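Local coordinates for protein alpha-2,3-sialyltransferase (Campylobacter jejuni, PDB 2P2V) that probably transfers sialic acid from a CMP-activated donor to an acceptor sugar, this chain being the N-terminal part of the longer protein, with a fluorinated CMP-sialic acid bound, at residues 150-155 against 211-216; 135-140 against 146-151. One frame throughout, in Å; residues are numbered along the deposited sequence.

Contact 1: 150-155 against 211-216; sequences SGVYMC and IEALKL. With CSF (cytidine-5'-monophosphate-3-fluoro-N-acetyl-neuraminic acid), chain O.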
ATOM      1  N   SER A 150      -7.897 -23.858  17.480  1.00 25.14           N
ATOM      2  CA  SER A 150      -8.656 -22.613  17.722  1.00 27.02           C
ATOM      3  C   SER A 150      -8.770 -22.307  19.180  1.00 26.41           C
ATOM      4  O   SER A 150      -8.802 -21.148  19.534  1.00 27.37           O
ATOM      5  CB  SER A 150     -10.063 -22.660  17.129  1.00 27.17           C
ATOM      6  OG  SER A 150      -9.916 -22.804  15.717  1.00 33.75           O
ATOM      7  N   GLY A 151      -8.840 -23.329  20.037  1.00 26.77           N
ATOM      8  CA  GLY A 151      -8.873 -23.038  21.492  1.00 25.89           C
ATOM      9  C   GLY A 151      -7.702 -22.221  21.975  1.00 24.58           C
ATOM     10  O   GLY A 151      -7.889 -21.214  22.671  1.00 28.13           O
ATOM     11  N   VAL A 152      -6.510 -22.655  21.632  1.00 25.18           N
ATOM     12  CA  VAL A 152      -5.255 -21.953  21.863  1.00 25.00           C
ATOM     13  C   VAL A 152      -5.241 -20.604  21.173  1.00 24.53           C
ATOM     14  O   VAL A 152      -4.878 -19.636  21.763  1.00 22.93           O
ATOM     15  CB  VAL A 152      -4.010 -22.788  21.442  1.00 25.13           C
ATOM     16  CG1 VAL A 152      -2.669 -22.112  21.782  1.00 26.09           C
ATOM     17  CG2 VAL A 152      -4.044 -24.165  22.092  1.00 28.57           C
ATOM     18  N   TYR A 153      -5.688 -20.530  19.910  1.00 21.86           N
ATOM     19  CA  TYR A 153      -5.714 -19.249  19.207  1.00 21.11           C
ATOM     20  C   TYR A 153      -6.553 -18.230  19.958  1.00 21.60           C
ATOM     21  O   TYR A 153      -6.136 -17.083  20.123  1.00 22.77           O
ATOM     22  CB  TYR A 153      -6.293 -19.484  17.769  1.00 21.35           C
ATOM     23  CG  TYR A 153      -6.150 -18.306  16.852  1.00 19.58           C
ATOM     24  CD1 TYR A 153      -5.095 -18.239  15.951  1.00 22.89           C
ATOM     25  CD2 TYR A 153      -7.079 -17.269  16.877  1.00 22.82           C
ATOM     26  CE1 TYR A 153      -4.972 -17.127  15.137  1.00 20.95           C
ATOM     27  CE2 TYR A 153      -6.954 -16.155  16.075  1.00 22.37           C
ATOM     28  CZ  TYR A 153      -5.916 -16.123  15.190  1.00 18.37           C
ATOM     29  OH  TYR A 153      -5.784 -15.044  14.363  1.00 22.01           O
ATOM     30  N   MET A 154      -7.736 -18.649  20.405  1.00 22.39           N
ATOM     31  CA  MET A 154      -8.639 -17.785  21.149  1.00 23.61           C
ATOM     32  C   MET A 154      -7.980 -17.298  22.449  1.00 23.12           C
ATOM     33  O   MET A 154      -8.216 -16.131  22.869  1.00 23.80           O
ATOM     34  CB  MET A 154      -9.954 -18.501  21.487  1.00 24.18           C
ATOM     35  CG  MET A 154     -10.884 -18.662  20.233  1.00 24.24           C
ATOM     36  SD  MET A 154     -12.518 -19.240  20.708  1.00 27.51           S
ATOM     37  CE  MET A 154     -12.091 -20.887  21.126  1.00 28.36           C
ATOM     38  N   CYS A 155      -7.196 -18.168  23.075  1.00 24.82           N
ATOM     39  CA  CYS A 155      -6.426 -17.726  24.307  1.00 25.98           C
ATOM     40  C   CYS A 155      -5.442 -16.595  23.991  1.00 24.77           C
ATOM     41  O   CYS A 155      -5.349 -15.599  24.724  1.00 26.36           O
ATOM     42  CB  CYS A 155      -5.657 -18.907  24.911  1.00 26.69           C
ATOM     43  SG  CYS A 155      -6.728 -20.122  25.692  1.00 30.88           S
ATOM     44  N   ILE A 211      -0.724 -27.751  24.480  1.00 31.93           N
ATOM     45  CA  ILE A 211      -0.286 -27.545  25.857  1.00 31.54           C
ATOM     46  C   ILE A 211       0.977 -26.691  25.984  1.00 30.73           C
ATOM     47  O   ILE A 211       0.986 -25.766  26.752  1.00 29.72           O
ATOM     48  CB  ILE A 211      -0.212 -28.884  26.711  1.00 31.65           C
ATOM     49  CG1 ILE A 211      -1.599 -29.513  26.760  1.00 31.62           C
ATOM     50  CG2 ILE A 211       0.335 -28.583  28.163  1.00 31.62           C
ATOM     51  CD1 ILE A 211      -1.572 -30.968  27.197  1.00 34.54           C
ATOM     52  N   GLU A 212       2.028 -26.985  25.214  1.00 31.37           N
ATOM     53  CA  GLU A 212       3.240 -26.155  25.262  1.00 31.78           C
ATOM     54  C   GLU A 212       2.958 -24.666  24.944  1.00 31.15           C
ATOM     55  O   GLU A 212       3.465 -23.741  25.613  1.00 30.08           O
ATOM     56  CB  GLU A 212       4.240 -26.707  24.259  1.00 32.98           C
ATOM     57  CG  GLU A 212       5.567 -25.946  24.233  1.00 35.34           C
ATOM     58  CD  GLU A 212       6.401 -26.417  23.056  1.00 41.41           C
ATOM     59  OE1 GLU A 212       7.022 -27.495  23.177  1.00 40.20           O
ATOM     60  OE2 GLU A 212       6.399 -25.726  22.003  1.00 43.96           O
ATOM     61  N   ALA A 213       2.154 -24.435  23.893  1.00 31.00           N
ATOM     62  CA  ALA A 213       1.799 -23.074  23.490  1.00 29.67           C
ATOM     63  C   ALA A 213       1.031 -22.377  24.583  1.00 29.65           C
ATOM     64  O   ALA A 213       1.253 -21.195  24.847  1.00 26.94           O
ATOM     65  CB  ALA A 213       0.973 -23.098  22.195  1.00 31.53           C
ATOM     66  N   LEU A 214       0.087 -23.087  25.197  1.00 29.44           N
ATOM     67  CA  LEU A 214      -0.694 -22.499  26.323  1.00 30.33           C
ATOM     68  C   LEU A 214       0.188 -22.170  27.531  1.00 30.50           C
ATOM     69  O   LEU A 214       0.029 -21.120  28.162  1.00 31.82           O
ATOM     70  CB  LEU A 214      -1.788 -23.470  26.769  1.00 28.92           C
ATOM     71  CG  LEU A 214      -3.078 -23.557  25.929  1.00 32.13           C
ATOM     72  CD1 LEU A 214      -3.933 -24.773  26.360  1.00 30.23           C
ATOM     73  CD2 LEU A 214      -3.893 -22.262  26.010  1.00 30.19           C
ATOM     74  N   LYS A 215       1.105 -23.062  27.852  1.00 32.91           N
ATOM     75  CA  LYS A 215       2.059 -22.814  28.962  1.00 35.26           C
ATOM     76  C   LYS A 215       2.967 -21.631  28.645  1.00 34.39           C
ATOM     77  O   LYS A 215       3.269 -20.806  29.502  1.00 35.35           O
ATOM     78  CB  LYS A 215       2.866 -24.084  29.258  1.00 35.61           C
ATOM     79  CG  LYS A 215       2.028 -25.191  29.949  1.00 37.95           C
ATOM     80  CD  LYS A 215       2.923 -26.285  30.556  1.00 39.32           C
ATOM     81  CE  LYS A 215       3.340 -27.364  29.507  1.00 44.98           C
ATOM     82  NZ  LYS A 215       3.514 -28.767  30.108  1.00 48.60           N
ATOM     83  N   LEU A 216       3.370 -21.516  27.377  1.00 33.96           N
ATOM     84  CA  LEU A 216       4.140 -20.346  26.942  1.00 32.48           C
ATOM     85  C   LEU A 216       3.396 -19.036  27.046  1.00 31.22           C
ATOM     86  O   LEU A 216       3.987 -18.039  27.464  1.00 29.18           O
ATOM     87  CB  LEU A 216       4.733 -20.530  25.535  1.00 33.02           C
ATOM     88  CG  LEU A 216       5.709 -19.434  25.062  1.00 34.73           C
ATOM     89  CD1 LEU A 216       6.975 -19.378  25.994  1.00 35.41           C
ATOM     90  CD2 LEU A 216       6.139 -19.618  23.596  1.00 33.30           C
TER
HETATM   91  C5A CSF O1001     -10.699 -28.939  12.177  1.00 42.56           C
HETATM   92  C4A CSF O1001      -9.996 -29.341  13.468  1.00 42.98           C
HETATM   93  C2A CSF O1001     -10.529 -27.053  14.492  1.00 44.01           C
HETATM   94  O6A CSF O1001     -11.276 -26.812  13.280  1.00 41.85           O
HETATM   95  C6A CSF O1001     -11.811 -27.937  12.535  1.00 41.08           C
HETATM   96  C3A CSF O1001      -9.464 -28.116  14.226  1.00 44.45           C
HETATM   97  O4A CSF O1001      -8.876 -30.156  13.149  1.00 46.44           O
HETATM   98  N5A CSF O1001     -11.293 -30.174  11.621  1.00 37.91           N
HETATM   99  C7A CSF O1001     -12.491 -27.367  11.296  1.00 39.19           C
HETATM  100  C8A CSF O1001     -13.560 -26.352  11.683  1.00 36.63           C
HETATM  101  C9A CSF O1001     -14.193 -25.682  10.446  1.00 35.05           C
HETATM  102  O9A CSF O1001     -15.285 -24.806  10.811  1.00 33.99           O
HETATM  103  O8A CSF O1001     -14.547 -27.018  12.533  1.00 34.65           O
HETATM  104  O7A CSF O1001     -11.483 -26.804  10.436  1.00 40.73           O
HETATM  105  C1A CSF O1001      -9.758 -25.799  14.878  1.00 42.82           C
HETATM  106  OBA CSF O1001      -8.865 -25.936  15.761  1.00 40.93           O
HETATM  107  OAA CSF O1001     -10.049 -24.710  14.312  1.00 38.46           O
HETATM  108  O1A CSF O1001     -11.308 -27.374  15.669  1.00 45.22           O
HETATM  109  O2A CSF O1001     -12.734 -29.394  15.764  1.00 48.26           O
HETATM  110  N1  CSF O1001     -11.676 -29.457  20.649  1.00 48.16           N
HETATM  111  C2  CSF O1001     -10.909 -30.382  21.420  1.00 49.93           C
HETATM  112  N3  CSF O1001     -11.235 -31.708  21.440  1.00 47.70           N
HETATM  113  C4  CSF O1001     -12.307 -32.146  20.742  1.00 48.16           C
HETATM  114  C5  CSF O1001     -13.075 -31.254  19.982  1.00 46.18           C
HETATM  115  C6  CSF O1001     -12.741 -29.902  19.952  1.00 47.52           C
HETATM  116  C3' CSF O1001     -10.565 -26.925  18.694  1.00 48.51           C
HETATM  117  C2' CSF O1001     -10.040 -27.668  19.908  1.00 50.02           C
HETATM  118  C1' CSF O1001     -11.326 -28.020  20.655  1.00 49.03           C
HETATM  119  O4' CSF O1001     -12.410 -27.224  20.126  1.00 48.84           O
HETATM  120  C4' CSF O1001     -11.920 -26.360  19.101  1.00 47.07           C
HETATM  121  PA  CSF O1001     -12.844 -27.890  15.825  1.00 46.42           P
HETATM  122  O5' CSF O1001     -13.194 -27.527  17.371  1.00 44.90           O
HETATM  123  C5' CSF O1001     -12.914 -26.252  17.946  1.00 46.35           C
HETATM  124  O3' CSF O1001      -9.706 -25.841  18.359  1.00 50.07           O
HETATM  125  O2' CSF O1001      -9.207 -26.788  20.711  1.00 49.10           O
HETATM  126  N4  CSF O1001     -12.657 -33.468  20.757  1.00 48.11           N
HETATM  127  O2  CSF O1001      -9.901 -29.963  22.054  1.00 48.09           O
HETATM  128  O3A CSF O1001     -13.832 -27.119  14.999  1.00 44.27           O
HETATM  129  C10 CSF O1001     -11.361 -30.281  10.282  1.00 42.21           C
HETATM  130  O10 CSF O1001     -10.974 -29.396   9.505  1.00 38.70           O
HETATM  131  C11 CSF O1001     -11.972 -31.566   9.771  1.00 40.70           C
HETATM  132  F3A CSF O1001      -8.466 -27.510  13.496  1.00 45.65           F
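Val152 spreads its two methyls over neighbouring positions of helix 207-221: CG1 meets Ala213 CB at 3.8 Å, and CG2 reaches Leu214 CG at 4.0 Å. Placing CG1 opposite the backbone N (chi1 -175°) leaves CG2 beside that nitrogen, so the isopropyl group faces both partners at once. Leu214 extends to a second residue a turn on, where its CD2 lies 3.6 Å from Cys155 SG. No hydrogen bond joins the segments. The short axes diverge by only 9° and approach to 10.1 Å, as for parallel neighbouring helices on one face of a Rossmann-like parallel sheet. Phe133 and Tyr136 of helix 131-144 also rest on Ala213.

The opening turn of helix 150-161 holds the donor analogue. Ser150 N donates to carboxylate oxygen OBA of CSF at 2.9 Å and nearly straight (162°), with a weak, bent second bond to the ribose O3'. Gly151 N gives O3' a better-aligned bond of 3.1 Å. The approach of Ser150 OG to CSF OAA, at 2.4 Å, is very short and its exact length doubtful.

One helix thus has two chemistries: an apolar flank buried against helix 207-221, and an N-terminal end where Ser150 N grips the carboxylate and Gly151 N the ribose; the helix dipole would probably favour the negative carboxylate here.

Contact 2: 135-140 against 146-151; sequences AYIKYN and KRITSG. With CSF (cytidine-5'-monophosphate-3-fluoro-N-acetyl-neuraminic acid), chain O; EDO (1,2-ethanediol), chain D; EDO (1,2-ethanediol), chain K.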
ATOM      1  N   ALA A 135       6.165 -14.888  16.855  1.00 21.83           N
ATOM      2  CA  ALA A 135       7.343 -15.445  16.221  1.00 22.26           C
ATOM      3  C   ALA A 135       7.504 -16.926  16.501  1.00 21.56           C
ATOM      4  O   ALA A 135       7.947 -17.698  15.629  1.00 23.40           O
ATOM      5  CB  ALA A 135       8.618 -14.660  16.646  1.00 19.87           C
ATOM      6  N   TYR A 136       7.182 -17.356  17.721  1.00 22.91           N
ATOM      7  CA  TYR A 136       7.288 -18.771  18.069  1.00 22.98           C
ATOM      8  C   TYR A 136       6.289 -19.645  17.281  1.00 22.14           C
ATOM      9  O   TYR A 136       6.659 -20.725  16.740  1.00 22.67           O
ATOM     10  CB  TYR A 136       7.065 -18.906  19.604  1.00 25.34           C
ATOM     11  CG  TYR A 136       6.527 -20.224  20.095  1.00 26.79           C
ATOM     12  CD1 TYR A 136       5.174 -20.404  20.268  1.00 29.64           C
ATOM     13  CD2 TYR A 136       7.380 -21.278  20.452  1.00 32.65           C
ATOM     14  CE1 TYR A 136       4.660 -21.584  20.722  1.00 32.10           C
ATOM     15  CE2 TYR A 136       6.861 -22.506  20.942  1.00 33.25           C
ATOM     16  CZ  TYR A 136       5.491 -22.624  21.077  1.00 32.64           C
ATOM     17  OH  TYR A 136       4.903 -23.784  21.532  1.00 34.56           O
ATOM     18  N   ILE A 137       5.061 -19.182  17.146  1.00 20.51           N
ATOM     19  CA  ILE A 137       4.071 -20.006  16.324  1.00 20.26           C
ATOM     20  C   ILE A 137       4.422 -19.995  14.865  1.00 22.67           C
ATOM     21  O   ILE A 137       4.230 -21.020  14.172  1.00 21.67           O
ATOM     22  CB  ILE A 137       2.599 -19.651  16.628  1.00 21.92           C
ATOM     23  CG1 ILE A 137       2.196 -18.206  16.168  1.00 20.69           C
ATOM     24  CG2 ILE A 137       2.294 -19.853  18.157  1.00 21.40           C
ATOM     25  CD1 ILE A 137       0.671 -17.882  16.294  1.00 20.04           C
ATOM     26  N   LYS A 138       4.935 -18.882  14.342  1.00 21.62           N
ATOM     27  CA  LYS A 138       5.331 -18.909  12.914  1.00 21.74           C
ATOM     28  C   LYS A 138       6.510 -19.805  12.646  1.00 22.16           C
ATOM     29  O   LYS A 138       6.507 -20.531  11.624  1.00 21.68           O
ATOM     30  CB  LYS A 138       5.567 -17.486  12.368  1.00 21.09           C
ATOM     31  CG  LYS A 138       4.274 -16.631  12.440  1.00 18.21           C
ATOM     32  CD  LYS A 138       4.369 -15.529  11.427  1.00 16.46           C
ATOM     33  CE  LYS A 138       2.985 -15.194  10.970  1.00 16.71           C
ATOM     34  NZ  LYS A 138       2.947 -14.235   9.882  1.00 20.21           N
ATOM     35  N   TYR A 139       7.497 -19.798  13.544  1.00 22.88           N
ATOM     36  CA  TYR A 139       8.681 -20.632  13.392  1.00 23.65           C
ATOM     37  C   TYR A 139       8.226 -22.106  13.400  1.00 24.01           C
ATOM     38  O   TYR A 139       8.616 -22.901  12.541  1.00 23.93           O
ATOM     39  CB  TYR A 139       9.672 -20.399  14.550  1.00 24.09           C
ATOM     40  CG  TYR A 139      10.927 -21.243  14.467  1.00 24.53           C
ATOM     41  CD1 TYR A 139      11.729 -21.229  13.319  1.00 21.22           C
ATOM     42  CD2 TYR A 139      11.357 -22.038  15.565  1.00 25.42           C
ATOM     43  CE1 TYR A 139      12.901 -21.994  13.243  1.00 24.34           C
ATOM     44  CE2 TYR A 139      12.548 -22.807  15.486  1.00 27.36           C
ATOM     45  CZ  TYR A 139      13.294 -22.800  14.322  1.00 26.21           C
ATOM     46  OH  TYR A 139      14.459 -23.544  14.174  1.00 26.69           O
ATOM     47  N   ASN A 140       7.401 -22.461  14.361  1.00 23.55           N
ATOM     48  CA  ASN A 140       6.925 -23.883  14.411  1.00 24.54           C
ATOM     49  C   ASN A 140       6.014 -24.301  13.271  1.00 24.77           C
ATOM     50  O   ASN A 140       6.163 -25.424  12.743  1.00 25.18           O
ATOM     51  CB  ASN A 140       6.224 -24.170  15.705  1.00 25.49           C
ATOM     52  CG  ASN A 140       7.164 -24.312  16.824  1.00 30.75           C
ATOM     53  OD1 ASN A 140       8.060 -25.139  16.793  1.00 35.84           O
ATOM     54  ND2 ASN A 140       7.006 -23.485  17.811  1.00 33.39           N
ATOM     55  N   LYS A 146       3.726 -27.520  12.694  1.00 26.74           N
ATOM     56  CA  LYS A 146       2.930 -27.548  13.906  1.00 28.03           C
ATOM     57  C   LYS A 146       2.045 -26.312  13.980  1.00 27.02           C
ATOM     58  O   LYS A 146       2.544 -25.198  13.825  1.00 26.50           O
ATOM     59  CB  LYS A 146       3.849 -27.591  15.138  1.00 28.21           C
ATOM     60  CG  LYS A 146       4.560 -28.956  15.340  1.00 29.70           C
ATOM     61  CD  LYS A 146       5.004 -29.139  16.801  1.00 31.09           C
ATOM     62  CE  LYS A 146       6.127 -28.215  17.174  1.00 37.02           C
ATOM     63  NZ  LYS A 146       6.511 -28.332  18.651  1.00 36.47           N
ATOM     64  N   ARG A 147       0.756 -26.493  14.231  1.00 25.50           N
ATOM     65  CA  ARG A 147      -0.187 -25.371  14.291  1.00 25.99           C
ATOM     66  C   ARG A 147      -1.043 -25.446  15.526  1.00 26.24           C
ATOM     67  O   ARG A 147      -1.510 -26.521  15.890  1.00 26.40           O
ATOM     68  CB  ARG A 147      -1.097 -25.358  13.045  1.00 25.77           C
ATOM     69  CG  ARG A 147      -2.128 -24.218  13.033  1.00 25.23           C
ATOM     70  CD  ARG A 147      -2.899 -24.260  11.684  1.00 26.10           C
ATOM     71  NE  ARG A 147      -2.009 -24.324  10.534  1.00 28.22           N
ATOM     72  CZ  ARG A 147      -2.447 -24.542   9.294  1.00 32.04           C
ATOM     73  NH1 ARG A 147      -3.749 -24.691   9.089  1.00 31.69           N
ATOM     74  NH2 ARG A 147      -1.614 -24.612   8.268  1.00 30.29           N
ATOM     75  N   ILE A 148      -1.326 -24.295  16.142  1.00 24.72           N
ATOM     76  CA  ILE A 148      -2.193 -24.294  17.298  1.00 25.55           C
ATOM     77  C   ILE A 148      -3.642 -24.491  16.864  1.00 26.12           C
ATOM     78  O   ILE A 148      -4.036 -24.113  15.733  1.00 27.27           O
ATOM     79  CB  ILE A 148      -2.049 -22.999  18.107  1.00 24.62           C
ATOM     80  CG1 ILE A 148      -2.506 -21.774  17.280  1.00 23.04           C
ATOM     81  CG2 ILE A 148      -0.553 -22.869  18.679  1.00 25.14           C
ATOM     82  CD1 ILE A 148      -2.464 -20.444  18.126  1.00 23.84           C
ATOM     83  N   THR A 149      -4.447 -25.091  17.743  1.00 25.88           N
ATOM     84  CA  THR A 149      -5.893 -25.241  17.485  1.00 27.17           C
ATOM     85  C   THR A 149      -6.614 -23.964  17.848  1.00 25.70           C
ATOM     86  O   THR A 149      -6.007 -23.073  18.475  1.00 26.20           O
ATOM     87  CB  THR A 149      -6.502 -26.428  18.309  1.00 27.56           C
ATOM     88  OG1 THR A 149      -6.278 -26.190  19.706  1.00 31.28           O
ATOM     89  CG2 THR A 149      -5.822 -27.709  17.907  1.00 31.67           C
ATOM     90  N   SER A 150      -7.897 -23.858  17.480  1.00 25.14           N
ATOM     91  CA  SER A 150      -8.656 -22.613  17.722  1.00 27.02           C
ATOM     92  C   SER A 150      -8.770 -22.307  19.180  1.00 26.41           C
ATOM     93  O   SER A 150      -8.802 -21.148  19.534  1.00 27.37           O
ATOM     94  CB  SER A 150     -10.063 -22.660  17.129  1.00 27.17           C
ATOM     95  OG  SER A 150      -9.916 -22.804  15.717  1.00 33.75           O
ATOM     96  N   GLY A 151      -8.840 -23.329  20.037  1.00 26.77           N
ATOM     97  CA  GLY A 151      -8.873 -23.038  21.492  1.00 25.89           C
ATOM     98  C   GLY A 151      -7.702 -22.221  21.975  1.00 24.58           C
ATOM     99  O   GLY A 151      -7.889 -21.214  22.671  1.00 28.13           O
TER
HETATM  100  C5A CSF O1001     -10.699 -28.939  12.177  1.00 42.56           C
HETATM  101  C4A CSF O1001      -9.996 -29.341  13.468  1.00 42.98           C
HETATM  102  C2A CSF O1001     -10.529 -27.053  14.492  1.00 44.01           C
HETATM  103  O6A CSF O1001     -11.276 -26.812  13.280  1.00 41.85           O
HETATM  104  C6A CSF O1001     -11.811 -27.937  12.535  1.00 41.08           C
HETATM  105  C3A CSF O1001      -9.464 -28.116  14.226  1.00 44.45           C
HETATM  106  O4A CSF O1001      -8.876 -30.156  13.149  1.00 46.44           O
HETATM  107  N5A CSF O1001     -11.293 -30.174  11.621  1.00 37.91           N
HETATM  108  C7A CSF O1001     -12.491 -27.367  11.296  1.00 39.19           C
HETATM  109  C8A CSF O1001     -13.560 -26.352  11.683  1.00 36.63           C
HETATM  110  C9A CSF O1001     -14.193 -25.682  10.446  1.00 35.05           C
HETATM  111  O9A CSF O1001     -15.285 -24.806  10.811  1.00 33.99           O
HETATM  112  O8A CSF O1001     -14.547 -27.018  12.533  1.00 34.65           O
HETATM  113  O7A CSF O1001     -11.483 -26.804  10.436  1.00 40.73           O
HETATM  114  C1A CSF O1001      -9.758 -25.799  14.878  1.00 42.82           C
HETATM  115  OBA CSF O1001      -8.865 -25.936  15.761  1.00 40.93           O
HETATM  116  OAA CSF O1001     -10.049 -24.710  14.312  1.00 38.46           O
HETATM  117  O1A CSF O1001     -11.308 -27.374  15.669  1.00 45.22           O
HETATM  118  O2A CSF O1001     -12.734 -29.394  15.764  1.00 48.26           O
HETATM  119  N1  CSF O1001     -11.676 -29.457  20.649  1.00 48.16           N
HETATM  120  C2  CSF O1001     -10.909 -30.382  21.420  1.00 49.93           C
HETATM  121  N3  CSF O1001     -11.235 -31.708  21.440  1.00 47.70           N
HETATM  122  C4  CSF O1001     -12.307 -32.146  20.742  1.00 48.16           C
HETATM  123  C5  CSF O1001     -13.075 -31.254  19.982  1.00 46.18           C
HETATM  124  C6  CSF O1001     -12.741 -29.902  19.952  1.00 47.52           C
HETATM  125  C3' CSF O1001     -10.565 -26.925  18.694  1.00 48.51           C
HETATM  126  C2' CSF O1001     -10.040 -27.668  19.908  1.00 50.02           C
HETATM  127  C1' CSF O1001     -11.326 -28.020  20.655  1.00 49.03           C
HETATM  128  O4' CSF O1001     -12.410 -27.224  20.126  1.00 48.84           O
HETATM  129  C4' CSF O1001     -11.920 -26.360  19.101  1.00 47.07           C
HETATM  130  PA  CSF O1001     -12.844 -27.890  15.825  1.00 46.42           P
HETATM  131  O5' CSF O1001     -13.194 -27.527  17.371  1.00 44.90           O
HETATM  132  C5' CSF O1001     -12.914 -26.252  17.946  1.00 46.35           C
HETATM  133  O3' CSF O1001      -9.706 -25.841  18.359  1.00 50.07           O
HETATM  134  O2' CSF O1001      -9.207 -26.788  20.711  1.00 49.10           O
HETATM  135  N4  CSF O1001     -12.657 -33.468  20.757  1.00 48.11           N
HETATM  136  O2  CSF O1001      -9.901 -29.963  22.054  1.00 48.09           O
HETATM  137  O3A CSF O1001     -13.832 -27.119  14.999  1.00 44.27           O
HETATM  138  C10 CSF O1001     -11.361 -30.281  10.282  1.00 42.21           C
HETATM  139  O10 CSF O1001     -10.974 -29.396   9.505  1.00 38.70           O
HETATM  140  C11 CSF O1001     -11.972 -31.566   9.771  1.00 40.70           C
HETATM  141  F3A CSF O1001      -8.466 -27.510  13.496  1.00 45.65           F
HETATM  142  C1  EDO D 702      -7.395 -21.538  13.805  1.00 45.77           C
HETATM  143  O1  EDO D 702      -7.186 -21.916  12.426  1.00 47.91           O
HETATM  144  C2  EDO D 702      -6.271 -22.139  14.628  1.00 45.78           C
HETATM  145  O2  EDO D 702      -5.648 -23.197  13.881  1.00 44.17           O
HETATM  146  C1  EDO K 709      -7.422 -25.435  11.289  1.00 57.11           C
HETATM  147  O1  EDO K 709      -6.265 -24.600  11.229  1.00 56.02           O
HETATM  148  C2  EDO K 709      -7.416 -26.383  10.103  1.00 56.77           C
HETATM  149  O2  EDO K 709      -6.624 -27.510  10.500  1.00 56.75           O
HETATM  150  O   HOH W   1       2.519 -22.887  15.300  1.00 24.42           O
HETATM  151  O   HOH W   2       7.909 -26.315  19.959  1.00 48.25           O
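Ile137 CG2 meets Ile148 CG2 at 4.2 Å, a loose apolar touch inside a helix-loop-helix connection in which the chain leaves helix 131-144 and turns back beside it as the extended loop leading into helix 150-161. In both isoleucines CG1 takes the crowded position between N and carbonyl carbon (chi1 67° and 64°), which leaves each CG2 beside its own backbone N, and the branches cross at an angle. The carbonyl of Ile137 is used as well: a water donates both to Ile137 O at 2.8 Å and to Lys146 O at 2.7 Å, bridging the two backbones.

The same helix also meets the second subunit: Tyr139 OH bonds His78 and Gln82 of that neighbouring chain, and Lys138 NZ its Asn115 O.

Asn140 closes the turn. Its O accepts from Lys146 N at 3.2 Å; the N-H points almost straight at the oxygen (173°) but stands above the carbonyl plane. The Lys146 chain bends at its third torsion, bringing CE alongside Asn140 OD1 at 3.7 Å, while NZ donates to a second water that only weakly reaches OD1. The other end of the amide, ND2, lies over a face of the Tyr136 ring, offset toward the rim.

Arg147 points away from the helix, and its NE forms a salt bridge with Glu141. Ile148 O takes a bond from a 1,2-ethanediol, probably from the crystallisation liquor. Thr149 then brings the run to the donor analogue: besides its bond to Asp210, Thr149 OG1 accepts the ribose hydroxyl O2' of CSF at 3.2 Å.

From the N terminus, contact 2 comes first and closes a short loop, with only five residues between 135-140 and 146-151. Contact 1 then starts on the residues where contact 2 ends, sharing Ser150 and Gly151, and closes a much longer excursion of 55 residues that includes strand 165-169. The two closures run in series, overlapping only at those two residues, and neither lies inside the other; their centres lie about 9 Å apart. Across them, Tyr136 OH approaches Glu212 OE2 at 2.5 Å, a probable hydrogen bond, and Ile148 CD1 packs on Tyr153 CA. Helices 131-144, 150-161 and 207-221 are thereby tied together beside the CSF pocket.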